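Local coordinates for Lmo0135 protein (Listeria monocytogenes EGD-e, PDB 5ISU), which serves as the substrate-binding protein of an ABC transporter and probably captures peptides outside the cell for uptake, at residues D71-T76 / P138-A143; L83-G88 / P155-E160; L91-V96 / T131-T136; S280-R285 / Q362-I367. All coordinates share one frame; numbering follows the deposited sequence.

From the N terminus, the segments 71-76, 83-88 and 91-96 are met first, and their partners come later along the chain. Contact 3 closes first, when strand 132-136 comes back to helix 93-104. It is nested inside the loop that contact 1 closes a few residues later at 138-143, and also inside the longer loop of contact 2, which closes at 155-160. Contacts 1 and 2 cross, since their segments alternate. Contacts 1 and 3 share the antiparallel sheet through strands 74-79 and 132-136, whereas contacts 2 and 3 meet at Asp95. Contact 4 follows in series and joins the chain leaving helix 273-281 to the end of helix 351-365, across the chain's centre from contacts 2 and 3.

Contact 1: residues D71-T76 / P138-A143; sequences DNLTYT and PTVAPA
The turn that precedes strand 74-79 approaches the irregular loop 138-143 most closely at Leu73 and Val140, whose CA atoms lie 5.7 Å apart. Leu73 makes the closest approach: its CD2 methyl rests against the backbone rather than a side chain, 3.3 Å from Thr139 C and 3.5 Å from Val140 N. With CG anti to its own carbonyl carbon (chi1 -62°), the branch turns CD2 onto the Thr139-Val140 peptide. Val140 answers with a divided tip, CG2 touching Leu73 CD2 at 4.0 Å while CG1 meets Asn72 CB, also at 4.0 Å. Farther along, the Tyr75 hydroxyl reaches the loop near Ala141 and Pro142, and its ring stands edge-to-face with Phe144. The turn keeps its own shape through Asp71 OD1, which accepts from Leu73 N at 3.2 Å from above the carboxylate plane and has Ser69 OG as a further partner. This Asx turn lies in the connection between the antiparallel neighbours 63-68 and 74-79, a beta-hairpin; the contact thus joins the hairpin's end to the loop leaving strand 132-136, at the hairpin-turn end of strands 74-79 and 132-136, within a five-stranded antiparallel sheet.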
# COMPACT_ATOMS: atom_id res chain seq x y z
N ASP A 71 -1.79 -30.70 4.84
CA ASP A 71 -3.24 -30.38 4.82
C ASP A 71 -3.55 -28.85 4.82
O ASP A 71 -4.72 -28.47 4.84
CB ASP A 71 -3.99 -31.10 5.96
CG ASP A 71 -3.47 -30.72 7.37
OD1 ASP A 71 -2.86 -29.64 7.54
OD2 ASP A 71 -3.70 -31.52 8.30
N ASN A 72 -2.51 -28.01 4.82
CA ASN A 72 -2.66 -26.54 4.75
C ASN A 72 -3.35 -25.86 5.93
O ASN A 72 -3.79 -24.71 5.81
CB ASN A 72 -3.38 -26.15 3.44
CG ASN A 72 -2.67 -26.66 2.21
OD1 ASN A 72 -3.23 -27.44 1.44
ND2 ASN A 72 -1.42 -26.26 2.04
N LEU A 73 -3.44 -26.55 7.07
CA LEU A 73 -4.07 -26.00 8.27
C LEU A 73 -3.07 -25.60 9.35
O LEU A 73 -3.44 -24.86 10.24
CB LEU A 73 -5.05 -27.02 8.89
CG LEU A 73 -6.25 -27.43 8.04
CD1 LEU A 73 -7.07 -28.44 8.83
CD2 LEU A 73 -7.08 -26.22 7.64
N THR A 74 -1.83 -26.07 9.27
CA THR A 74 -0.82 -25.76 10.29
C THR A 74 0.43 -25.06 9.73
O THR A 74 1.16 -25.62 8.91
CB THR A 74 -0.42 -27.03 11.06
OG1 THR A 74 -1.60 -27.65 11.60
CG2 THR A 74 0.53 -26.71 12.20
N TYR A 75 0.67 -23.84 10.19
CA TYR A 75 1.83 -23.04 9.80
C TYR A 75 2.78 -22.96 10.99
O TYR A 75 2.43 -22.47 12.04
CB TYR A 75 1.39 -21.62 9.40
CG TYR A 75 0.57 -21.54 8.11
CD1 TYR A 75 -0.72 -22.05 8.04
CD2 TYR A 75 1.08 -20.91 6.99
CE1 TYR A 75 -1.47 -21.98 6.86
CE2 TYR A 75 0.34 -20.83 5.81
CZ TYR A 75 -0.93 -21.35 5.75
OH TYR A 75 -1.64 -21.25 4.57
N THR A 76 4.00 -23.43 10.80
CA THR A 76 5.01 -23.43 11.84
C THR A 76 6.12 -22.44 11.51
O THR A 76 6.78 -22.57 10.47
CB THR A 76 5.62 -24.83 11.99
OG1 THR A 76 4.59 -25.77 12.28
CG2 THR A 76 6.64 -24.86 13.10
N PRO A 138 -8.57 -22.93 11.34
CA PRO A 138 -9.82 -23.74 11.41
C PRO A 138 -10.18 -24.37 10.05
O PRO A 138 -10.67 -25.49 10.00
CB PRO A 138 -10.88 -22.73 11.86
CG PRO A 138 -10.34 -21.39 11.43
CD PRO A 138 -8.84 -21.49 11.49
N THR A 139 -9.93 -23.64 8.97
CA THR A 139 -10.18 -24.11 7.61
C THR A 139 -9.02 -23.64 6.75
O THR A 139 -8.18 -22.85 7.20
CB THR A 139 -11.53 -23.62 7.05
OG1 THR A 139 -11.72 -22.25 7.44
CG2 THR A 139 -12.67 -24.43 7.61
N VAL A 140 -8.95 -24.13 5.51
CA VAL A 140 -7.86 -23.75 4.62
C VAL A 140 -7.94 -22.25 4.28
O VAL A 140 -9.04 -21.72 4.11
CB VAL A 140 -7.85 -24.62 3.35
CG1 VAL A 140 -6.74 -24.19 2.41
CG2 VAL A 140 -7.70 -26.09 3.72
N ALA A 141 -6.79 -21.58 4.23
CA ALA A 141 -6.73 -20.13 3.88
C ALA A 141 -5.33 -19.76 3.36
O ALA A 141 -4.47 -19.33 4.13
CB ALA A 141 -7.09 -19.27 5.08
N PRO A 142 -5.08 -19.97 2.06
CA PRO A 142 -3.78 -19.67 1.44
C PRO A 142 -3.24 -18.25 1.69
O PRO A 142 -2.04 -18.09 1.87
CB PRO A 142 -4.03 -19.90 -0.06
CG PRO A 142 -5.51 -20.05 -0.19
CD PRO A 142 -5.96 -20.65 1.09
N ALA A 143 -4.13 -17.26 1.75
CA ALA A 143 -3.72 -15.87 2.02
C ALA A 143 -3.09 -15.68 3.38
O ALA A 143 -2.50 -14.64 3.64
CB ALA A 143 -4.91 -14.93 1.91

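Contact 2: residues L83-G88 / P155-E160; sequences LTWHDG and PKHIFE. With EDO (1,2-ethanediol), chain B.
Trp85 and Pro155 form the compact half of this contact, the proline ring lying over one face of the indole. Pro155 CB sits above the centre of the six-membered ring, 3.8 Å from its centroid and only 15° off the normal, a well-formed CH-pi interaction, and Pro155 N comes within 3.5 Å of Trp85 CH2. Both residues are buried. Toward solvent the contact thins to one hydrogen bond between tips, with a few looser contacts beside it: His157 NE2 donates to Asp87 OD2 over 2.6 Å in a nearly straight bond (170°). The oxygen uses its syn lone pair and lies in the imidazole plane, although the carboxylate is turned 47° against the ring. The negative carboxylate could favour a protonated imidazole. Ile158 CG1 lies over one face of that ring. On the outer flank Lys156 NZ forms a salt bridge with Glu160 OE2 at 3.0 Å, and the same NZ donates to O2 of an ethanediol probably left from crystallisation. The type I turn Trp85-Gly88 is set against the start of helix 156-159, and both are tied to helix 93-104: Asp95 accepts from Trp85 NE1 and from Lys156 N, while Phe98 packs beside Lys156 and Phe159.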
# COMPACT_ATOMS: atom_id res chain seq x y z
N LEU A 83 17.52 -13.35 19.92
CA LEU A 83 16.93 -12.05 19.60
C LEU A 83 16.57 -11.30 20.87
O LEU A 83 16.19 -11.90 21.86
CB LEU A 83 15.65 -12.23 18.81
CG LEU A 83 15.77 -12.91 17.45
CD1 LEU A 83 14.38 -13.14 16.88
CD2 LEU A 83 16.64 -12.06 16.51
N THR A 84 16.66 -9.98 20.83
CA THR A 84 16.28 -9.14 21.95
C THR A 84 15.55 -7.90 21.48
O THR A 84 15.64 -7.50 20.32
CB THR A 84 17.48 -8.68 22.79
OG1 THR A 84 18.38 -7.92 21.96
CG2 THR A 84 18.22 -9.88 23.40
N TRP A 85 14.80 -7.32 22.41
CA TRP A 85 14.10 -6.06 22.20
C TRP A 85 15.09 -4.95 22.58
O TRP A 85 16.17 -5.26 23.11
CB TRP A 85 12.86 -5.94 23.11
CG TRP A 85 11.81 -6.90 22.80
CD1 TRP A 85 11.56 -8.07 23.45
CD2 TRP A 85 10.85 -6.81 21.74
NE1 TRP A 85 10.49 -8.71 22.88
CE2 TRP A 85 10.03 -7.95 21.82
CE3 TRP A 85 10.59 -5.86 20.74
CZ2 TRP A 85 8.97 -8.18 20.94
CZ3 TRP A 85 9.53 -6.08 19.86
CH2 TRP A 85 8.73 -7.25 19.98
N HIS A 86 14.72 -3.68 22.35
CA HIS A 86 15.63 -2.55 22.63
C HIS A 86 16.02 -2.35 24.09
O HIS A 86 17.06 -1.77 24.37
CB HIS A 86 15.07 -1.23 22.06
CG HIS A 86 14.95 -1.23 20.57
ND1 HIS A 86 14.00 -0.50 19.89
CD2 HIS A 86 15.61 -1.95 19.63
CE1 HIS A 86 14.12 -0.73 18.60
NE2 HIS A 86 15.09 -1.61 18.41
N ASP A 87 15.20 -2.84 25.01
CA ASP A 87 15.47 -2.74 26.44
C ASP A 87 16.21 -3.97 26.99
O ASP A 87 16.37 -4.09 28.21
CB ASP A 87 14.17 -2.46 27.21
CG ASP A 87 13.09 -3.49 26.93
OD1 ASP A 87 13.41 -4.54 26.32
OD2 ASP A 87 11.92 -3.26 27.33
N GLY A 88 16.65 -4.88 26.11
CA GLY A 88 17.43 -6.04 26.52
C GLY A 88 16.68 -7.34 26.81
O GLY A 88 17.32 -8.38 26.95
N PRO A 155 6.07 -6.26 22.08
CA PRO A 155 6.59 -6.94 23.28
C PRO A 155 5.54 -7.23 24.37
O PRO A 155 4.81 -6.34 24.79
CB PRO A 155 7.67 -5.99 23.77
CG PRO A 155 7.33 -4.66 23.22
CD PRO A 155 6.55 -4.87 21.97
N LYS A 156 5.51 -8.49 24.81
CA LYS A 156 4.59 -8.94 25.84
C LYS A 156 4.91 -8.25 27.18
O LYS A 156 4.02 -7.69 27.83
CB LYS A 156 4.67 -10.47 25.94
CG LYS A 156 3.80 -11.14 27.01
CD LYS A 156 3.97 -12.66 26.91
CE LYS A 156 3.28 -13.43 28.03
NZ LYS A 156 1.79 -13.29 28.01
N HIS A 157 6.20 -8.21 27.55
CA HIS A 157 6.58 -7.60 28.83
C HIS A 157 6.15 -6.11 28.96
O HIS A 157 6.04 -5.59 30.07
CB HIS A 157 8.08 -7.76 29.10
CG HIS A 157 8.96 -6.87 28.27
ND1 HIS A 157 9.33 -7.18 26.98
CD2 HIS A 157 9.55 -5.69 28.57
CE1 HIS A 157 10.09 -6.21 26.50
NE2 HIS A 157 10.25 -5.31 27.45
N ILE A 158 5.90 -5.46 27.83
CA ILE A 158 5.47 -4.06 27.81
C ILE A 158 3.94 -3.92 27.80
O ILE A 158 3.39 -3.13 28.56
CB ILE A 158 6.01 -3.33 26.55
CG1 ILE A 158 7.55 -3.33 26.50
CG2 ILE A 158 5.49 -1.89 26.46
CD1 ILE A 158 8.24 -2.65 27.66
N PHE A 159 3.26 -4.66 26.94
CA PHE A 159 1.78 -4.52 26.80
C PHE A 159 0.87 -5.53 27.51
O PHE A 159 -0.34 -5.37 27.49
CB PHE A 159 1.42 -4.43 25.32
CG PHE A 159 1.99 -3.23 24.64
CD1 PHE A 159 1.39 -2.00 24.78
CD2 PHE A 159 3.13 -3.34 23.86
CE1 PHE A 159 1.91 -0.88 24.14
CE2 PHE A 159 3.66 -2.24 23.22
CZ PHE A 159 3.05 -1.00 23.36
N GLU A 160 1.44 -6.55 28.14
CA GLU A 160 0.64 -7.51 28.90
C GLU A 160 -0.12 -6.78 30.03
O GLU A 160 0.49 -6.04 30.81
CB GLU A 160 1.58 -8.57 29.49
CG GLU A 160 0.91 -9.70 30.25
CD GLU A 160 1.94 -10.68 30.80
OE1 GLU A 160 2.97 -10.22 31.35
OE2 GLU A 160 1.71 -11.91 30.69
C1 EDO B . -1.78 -13.46 26.27
O1 EDO B . -2.68 -12.60 25.56
C2 EDO B . -1.16 -14.45 25.30
O2 EDO B . 0.23 -14.61 25.60

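Contact 3: residues L91-V96 / T131-T136; sequences LTADDV and TTVKFT
Val96 and Val133 meet branch to branch, their side chains crossing at a slant. In both, CG1 stands anti to the backbone N (chi1 178° and -171°), and the two CG1 atoms touch at 3.7 Å. Val133 CG2 lies between Ala93 and the Val96 side chain and touches both, at 3.6 Å from Ala93 CB and 3.8 Å from Val96 CB. The small alanine lets the helix come close to the strand: Ala93 and Val133 have CA atoms 5.5 Å apart, and Ala93 CB also reaches the backbone, 3.6 Å from Thr132 O. This is the first turn of helix 93-104 laid on one face of an antiparallel sheet, with Val125 of strand 121-129 beside Val133 and Phe135. Thr92 and Asp95 secure that turn as a capping box: Asp95 OD2 accepts from Thr92 N at 3.1 Å, met on the anti side of the carboxylate, and Thr92 OG1, at the N-cap, takes the N-H of Asp94. Farther along the strand the Phe135 ring extends the apolar surface, its CZ atom approaching Val96 CG1 at 4.2 Å and its other contacts including an edge-to-face meeting with Phe144.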
# COMPACT_ATOMS: atom_id res chain seq x y z
N LEU A 91 13.40 -11.70 22.82
CA LEU A 91 12.27 -11.71 21.89
C LEU A 91 12.09 -13.19 21.54
O LEU A 91 13.00 -13.81 20.97
CB LEU A 91 12.54 -10.84 20.66
CG LEU A 91 11.39 -10.61 19.66
CD1 LEU A 91 11.70 -9.40 18.80
CD2 LEU A 91 11.10 -11.83 18.79
N THR A 92 10.94 -13.76 21.93
CA THR A 92 10.64 -15.18 21.74
C THR A 92 9.25 -15.40 21.15
O THR A 92 8.53 -14.46 20.85
CB THR A 92 10.65 -15.92 23.10
OG1 THR A 92 9.48 -15.55 23.85
CG2 THR A 92 11.94 -15.59 23.91
N ALA A 93 8.87 -16.67 21.02
CA ALA A 93 7.55 -17.03 20.54
C ALA A 93 6.45 -16.43 21.41
O ALA A 93 5.39 -16.09 20.90
CB ALA A 93 7.41 -18.55 20.51
N ASP A 94 6.69 -16.31 22.72
CA ASP A 94 5.68 -15.73 23.62
C ASP A 94 5.23 -14.33 23.17
O ASP A 94 4.09 -13.95 23.42
CB ASP A 94 6.18 -15.68 25.06
CG ASP A 94 6.27 -17.06 25.71
OD1 ASP A 94 5.87 -18.07 25.10
OD2 ASP A 94 6.73 -17.13 26.87
N ASP A 95 6.13 -13.57 22.54
CA ASP A 95 5.80 -12.24 22.02
C ASP A 95 4.90 -12.38 20.78
O ASP A 95 3.93 -11.64 20.61
CB ASP A 95 7.06 -11.47 21.68
CG ASP A 95 7.88 -11.13 22.90
OD1 ASP A 95 7.34 -10.43 23.79
OD2 ASP A 95 9.08 -11.51 22.93
N VAL A 96 5.22 -13.35 19.92
CA VAL A 96 4.41 -13.60 18.73
C VAL A 96 3.01 -14.02 19.15
O VAL A 96 2.04 -13.47 18.67
CB VAL A 96 5.04 -14.69 17.84
CG1 VAL A 96 4.16 -14.96 16.62
CG2 VAL A 96 6.45 -14.27 17.40
N THR A 131 11.70 -20.52 20.56
CA THR A 131 11.94 -20.19 19.15
C THR A 131 10.99 -20.88 18.15
O THR A 131 11.33 -21.02 16.98
CB THR A 131 13.41 -20.50 18.74
OG1 THR A 131 13.64 -21.91 18.71
CG2 THR A 131 14.38 -19.84 19.70
N THR A 132 9.80 -21.28 18.59
CA THR A 132 8.85 -21.97 17.71
C THR A 132 7.40 -21.56 17.96
O THR A 132 6.87 -21.78 19.04
CB THR A 132 8.96 -23.51 17.85
OG1 THR A 132 10.30 -23.94 17.59
CG2 THR A 132 7.98 -24.24 16.88
N VAL A 133 6.76 -21.00 16.94
CA VAL A 133 5.36 -20.59 16.98
C VAL A 133 4.58 -21.51 16.04
O VAL A 133 5.01 -21.72 14.90
CB VAL A 133 5.18 -19.15 16.47
CG1 VAL A 133 3.76 -18.66 16.73
CG2 VAL A 133 6.17 -18.20 17.13
N LYS A 134 3.46 -22.06 16.50
CA LYS A 134 2.62 -22.95 15.68
C LYS A 134 1.24 -22.33 15.55
O LYS A 134 0.58 -22.06 16.56
CB LYS A 134 2.46 -24.32 16.34
CG LYS A 134 1.68 -25.32 15.50
CD LYS A 134 0.94 -26.36 16.32
CE LYS A 134 1.88 -27.28 17.08
NZ LYS A 134 1.11 -28.26 17.90
N PHE A 135 0.81 -22.08 14.31
CA PHE A 135 -0.51 -21.53 14.02
C PHE A 135 -1.35 -22.68 13.48
O PHE A 135 -0.91 -23.41 12.60
CB PHE A 135 -0.48 -20.47 12.91
CG PHE A 135 0.28 -19.21 13.24
CD1 PHE A 135 1.63 -19.10 12.95
CD2 PHE A 135 -0.37 -18.11 13.77
CE1 PHE A 135 2.32 -17.93 13.20
CE2 PHE A 135 0.31 -16.93 14.03
CZ PHE A 135 1.66 -16.84 13.75
N THR A 136 -2.57 -22.80 13.99
CA THR A 136 -3.49 -23.83 13.54
C THR A 136 -4.77 -23.15 13.07
O THR A 136 -5.51 -22.56 13.86
CB THR A 136 -3.78 -24.85 14.66
OG1 THR A 136 -3.97 -24.15 15.90
CG2 THR A 136 -2.61 -25.81 14.83

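Contact 4: residues S280-R285 / Q362-I367; sequences SYALDR and QQYKEI
Ala282 and Gln363 mark the closest approach of the two backbones, with CA atoms 5.9 Å apart, where the chain leaving helix 273-281 passes the last turn of helix 351-365. The second helix belongs to a beta-alpha-beta crossover, since it connects strands 341-347 and 370-376, which run parallel as neighbours in a mixed sheet of the solute-binding fold. Ala282 stands at the middle of the contact. Its CB comes to the edge of the Tyr364 ring, 4.1 Å from CD1 and near the ring plane, and it also touches Ile367 CD1 at 4.0 Å. Leu283 extends the apolar seam with two separate methyls: CD2 packs on Gln363 CB at 3.8 Å and also against the tyrosine ring, while CD1 lies 3.7 Å from Tyr364 OH. That hydroxyl is not left to the leucine, because it is hydrogen-bonded to Leu279 O of helix 273-281. Helix 324-334 adds Ile324 beside Gln363 and Ala327 beside Ile367. The polar link of the contact comes from a folded glutamine: the bend at chi2 (-55°) turns the Gln363 amide toward the Ala282 carbonyl, and NE2 donates to Ala282 O at 3.1 Å, arriving almost along the C=O direction (172°), with Ala282 O lying 18° out of the Gln363 amide plane.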
# COMPACT_ATOMS: atom_id res chain seq x y z
N SER A 280 -13.77 3.70 -22.18
CA SER A 280 -12.46 3.08 -22.05
C SER A 280 -11.75 3.21 -23.41
O SER A 280 -10.59 3.67 -23.50
CB SER A 280 -12.59 1.60 -21.64
OG SER A 280 -13.31 1.48 -20.43
N TYR A 281 -12.45 2.81 -24.46
CA TYR A 281 -11.93 2.92 -25.83
C TYR A 281 -11.58 4.34 -26.26
O TYR A 281 -10.83 4.52 -27.21
CB TYR A 281 -12.93 2.36 -26.84
CG TYR A 281 -12.94 0.87 -27.00
CD1 TYR A 281 -11.84 0.21 -27.55
CD2 TYR A 281 -14.07 0.11 -26.70
CE1 TYR A 281 -11.84 -1.17 -27.74
CE2 TYR A 281 -14.09 -1.27 -26.91
CZ TYR A 281 -12.97 -1.89 -27.42
OH TYR A 281 -12.99 -3.25 -27.61
N ALA A 282 -12.14 5.35 -25.61
CA ALA A 282 -11.82 6.73 -25.96
C ALA A 282 -10.45 7.18 -25.43
O ALA A 282 -9.95 8.23 -25.83
CB ALA A 282 -12.91 7.67 -25.44
N LEU A 283 -9.85 6.37 -24.56
CA LEU A 283 -8.61 6.75 -23.89
C LEU A 283 -7.37 6.00 -24.35
O LEU A 283 -7.46 4.91 -24.90
CB LEU A 283 -8.79 6.50 -22.38
CG LEU A 283 -10.04 7.11 -21.73
CD1 LEU A 283 -10.16 6.66 -20.28
CD2 LEU A 283 -10.03 8.63 -21.81
N ASP A 284 -6.21 6.62 -24.10
CA ASP A 284 -4.88 6.04 -24.40
C ASP A 284 -3.94 6.25 -23.23
O ASP A 284 -3.58 7.38 -22.89
CB ASP A 284 -4.25 6.63 -25.66
CG ASP A 284 -2.83 6.13 -25.88
OD1 ASP A 284 -1.90 6.56 -25.15
OD2 ASP A 284 -2.62 5.30 -26.78
N ARG A 285 -3.51 5.15 -22.65
CA ARG A 285 -2.66 5.17 -21.47
C ARG A 285 -1.35 5.94 -21.55
O ARG A 285 -1.05 6.67 -20.62
CB ARG A 285 -2.40 3.74 -21.01
CG ARG A 285 -3.64 3.11 -20.42
CD ARG A 285 -3.44 1.67 -20.02
NE ARG A 285 -4.66 1.16 -19.38
CZ ARG A 285 -5.69 0.59 -20.02
NH1 ARG A 285 -6.74 0.16 -19.33
NH2 ARG A 285 -5.69 0.44 -21.34
N GLN A 362 -11.50 16.03 -22.48
CA GLN A 362 -11.06 16.22 -23.86
C GLN A 362 -11.45 15.01 -24.71
O GLN A 362 -12.06 15.17 -25.77
CB GLN A 362 -9.53 16.37 -23.87
CG GLN A 362 -8.89 16.69 -25.22
CD GLN A 362 -7.40 16.38 -25.23
OE1 GLN A 362 -6.98 15.24 -25.00
NE2 GLN A 362 -6.59 17.38 -25.52
N GLN A 363 -11.12 13.80 -24.23
CA GLN A 363 -11.38 12.58 -24.99
C GLN A 363 -12.84 12.24 -25.09
O GLN A 363 -13.27 11.70 -26.11
CB GLN A 363 -10.60 11.37 -24.44
CG GLN A 363 -9.08 11.52 -24.60
CD GLN A 363 -8.65 11.79 -26.04
OE1 GLN A 363 -7.96 12.77 -26.32
NE2 GLN A 363 -9.09 10.95 -26.97
N TYR A 364 -13.60 12.52 -24.04
CA TYR A 364 -15.03 12.25 -24.08
C TYR A 364 -15.74 13.25 -24.99
O TYR A 364 -16.67 12.87 -25.70
CB TYR A 364 -15.66 12.13 -22.69
CG TYR A 364 -15.07 11.01 -21.83
CD1 TYR A 364 -14.55 9.84 -22.41
CD2 TYR A 364 -15.14 11.06 -20.45
CE1 TYR A 364 -14.04 8.81 -21.63
CE2 TYR A 364 -14.64 10.02 -19.67
CZ TYR A 364 -14.09 8.91 -20.26
OH TYR A 364 -13.61 7.88 -19.48
N LYS A 365 -15.28 14.50 -25.00
CA LYS A 365 -15.85 15.48 -25.93
C LYS A 365 -15.83 14.93 -27.36
O LYS A 365 -16.84 15.00 -28.06
CB LYS A 365 -15.10 16.82 -25.93
CG LYS A 365 -15.53 17.81 -24.86
CD LYS A 365 -14.93 19.18 -25.12
CE LYS A 365 -15.40 20.21 -24.09
NZ LYS A 365 -14.85 21.57 -24.34
N GLU A 366 -14.69 14.36 -27.75
CA GLU A 366 -14.51 13.83 -29.10
C GLU A 366 -15.43 12.65 -29.46
O GLU A 366 -15.63 12.37 -30.65
CB GLU A 366 -13.04 13.49 -29.36
CG GLU A 366 -12.71 13.31 -30.83
CD GLU A 366 -11.23 13.09 -31.10
OE1 GLU A 366 -10.86 13.03 -32.30
OE2 GLU A 366 -10.45 12.97 -30.14
N ILE A 367 -15.98 11.95 -28.47
CA ILE A 367 -16.93 10.86 -28.75
C ILE A 367 -18.39 11.28 -28.48
O ILE A 367 -19.26 10.44 -28.32
CB ILE A 367 -16.60 9.51 -28.02
CG1 ILE A 367 -16.75 9.62 -26.49
CG2 ILE A 367 -15.21 9.04 -28.40
CD1 ILE A 367 -16.80 8.28 -25.79